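Local structure of gamma-glutamyltransferase 1 Threonine peptidase. MEROPS family T03 (Pseudomonas nitroreducens, 7D9E) at residues A[281-285]-A[338-344]. The protein is a gamma-glutamyltranspeptidase of the Ntn-hydrolase clan that transfers gamma-glutamyl groups to acceptors and probably also hydrolyses gamma-glutamyl compounds. Residues are numbered along the deposited sequence; the frame is centred on the assembly and turned at random.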
# COMPACT_ATOMS: atom_id res chain seq x y z
N ILE A 281 10.58 18.84 5.84
CA ILE A 281 12.02 18.97 6.00
C ILE A 281 12.66 19.38 4.69
O ILE A 281 13.56 20.23 4.66
CB ILE A 281 12.62 17.67 6.55
CG1 ILE A 281 12.18 17.48 8.01
CG2 ILE A 281 14.14 17.70 6.44
CD1 ILE A 281 12.52 16.13 8.58
N LYS A 282 12.22 18.79 3.58
CA LYS A 282 12.81 19.19 2.30
C LYS A 282 12.58 20.67 2.03
O LYS A 282 13.48 21.36 1.53
CB LYS A 282 12.26 18.35 1.14
CG LYS A 282 12.80 18.81 -0.20
CD LYS A 282 12.44 17.84 -1.30
CE LYS A 282 13.31 18.07 -2.53
NZ LYS A 282 13.15 19.46 -3.03
N GLU A 283 11.39 21.18 2.36
CA GLU A 283 11.12 22.60 2.19
C GLU A 283 12.03 23.44 3.08
O GLU A 283 12.55 24.48 2.65
CB GLU A 283 9.65 22.92 2.46
CG GLU A 283 8.67 22.29 1.47
CD GLU A 283 8.54 23.03 0.15
OE1 GLU A 283 7.82 24.06 0.10
OE2 GLU A 283 9.13 22.57 -0.85
N GLN A 284 12.23 23.01 4.33
CA GLN A 284 13.11 23.74 5.24
C GLN A 284 14.53 23.81 4.70
O GLN A 284 15.24 24.79 4.93
CB GLN A 284 13.11 23.04 6.59
CG GLN A 284 11.93 23.37 7.47
CD GLN A 284 11.71 24.86 7.62
OE1 GLN A 284 12.58 25.58 8.11
NE2 GLN A 284 10.56 25.34 7.16
N ARG A 285 14.96 22.77 3.99
CA ARG A 285 16.31 22.67 3.44
C ARG A 285 16.38 23.07 1.97
O ARG A 285 17.27 22.59 1.25
CB ARG A 285 16.89 21.27 3.65
CG ARG A 285 16.95 20.80 5.11
CD ARG A 285 17.70 21.79 5.99
NE ARG A 285 19.10 22.00 5.60
CZ ARG A 285 20.17 21.60 6.30
NH1 ARG A 285 20.05 20.99 7.47
NH2 ARG A 285 21.38 21.86 5.82
N ALA A 338 11.13 21.89 11.75
CA ALA A 338 12.31 22.75 11.59
C ALA A 338 13.50 22.21 12.38
O ALA A 338 14.63 22.22 11.89
CB ALA A 338 11.99 24.18 12.03
N LYS A 339 13.26 21.74 13.61
CA LYS A 339 14.34 21.18 14.41
C LYS A 339 14.96 19.96 13.74
O LYS A 339 16.19 19.83 13.66
CB LYS A 339 13.84 20.84 15.82
CG LYS A 339 14.92 20.33 16.75
N ARG A 340 14.12 19.04 13.26
CA ARG A 340 14.65 17.84 12.63
C ARG A 340 15.36 18.17 11.33
O ARG A 340 16.37 17.54 10.99
CB ARG A 340 13.52 16.83 12.38
CG ARG A 340 12.89 16.35 13.67
CD ARG A 340 13.86 15.48 14.46
NE ARG A 340 13.73 14.06 14.14
CZ ARG A 340 14.50 13.11 14.66
NH1 ARG A 340 15.48 13.41 15.49
NH2 ARG A 340 14.26 11.84 14.37
N ALA A 341 14.86 19.17 10.59
CA ALA A 341 15.54 19.60 9.38
C ALA A 341 16.94 20.10 9.69
O ALA A 341 17.86 19.92 8.88
CB ALA A 341 14.75 20.71 8.70
N GLY A 342 17.13 20.72 10.85
CA GLY A 342 18.44 21.19 11.25
C GLY A 342 19.47 20.10 11.41
O GLY A 342 20.67 20.38 11.35
N GLU A 343 19.02 18.85 11.62
CA GLU A 343 19.93 17.73 11.82
C GLU A 343 20.52 17.23 10.51
O GLU A 343 21.55 16.56 10.52
CB GLU A 343 19.18 16.54 12.44
CG GLU A 343 18.63 16.78 13.83
CD GLU A 343 18.02 15.52 14.42
OE1 GLU A 343 18.40 14.39 14.01
OE2 GLU A 343 17.14 15.66 15.29
N VAL A 344 19.85 17.52 9.38
CA VAL A 344 20.30 17.02 8.09
C VAL A 344 21.70 17.54 7.80
O VAL A 344 21.98 18.74 7.88
CB VAL A 344 19.32 17.45 7.00
CG1 VAL A 344 19.91 17.22 5.61
CG2 VAL A 344 18.01 16.68 7.16
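Two helix ends meet here. Residues 281-285 finish helix 271-284, and Arg285 is the first residue to leave helical geometry. Residues 338-344 hold the last turns of helix 334-343 and run into Val344, whose backbone is extended. The backbones come closest at Ile281 and Ala341, with their CA atoms 4.9 Å apart. The small methyl group of Ala341 is consistent with this close approach. Its CB lies 3.5 Å from CB of Gln284 and 3.8 Å from CG2 of Ile281. Ile281 CG2 also reaches CG2 of Val344 at 4.1 Å, while Ile281 CD1 touches CB of Arg340 at 4.0 Å. Ile281 and Val344 both pack on Ile306 of helix 297-317, so the apolar patch continues into that helix. Gln284 flanks the exposed side, with its CG 4.2 Å from CA of Ala338.

Arg285 adds the polar link. Its NH1 donates a hydrogen bond to Ala341 O at 2.8 Å and a weak one to Val344 O at 3.0 Å. One face of the guanidinium lies against Val344 CG1. Arg285 NE forms a salt bridge with Asp288. Arg340 NH1 forms a salt bridge with Glu343 OE2 at 2.8 Å within residues 338-344, and both residues also make salt bridges to helix 297-317, through Asp313 and Arg309 respectively.

The contact joins the C-terminal ends of helices 271-284 and 334-343 in the large subunit, and both segments also pack on helix 297-317. This is close helix-helix packing at a small residue, with an arginine hydrogen-bonded to the carbonyl of Ala341 near the C-terminal end of the partner helix and, weakly, to that of Val344 beyond it.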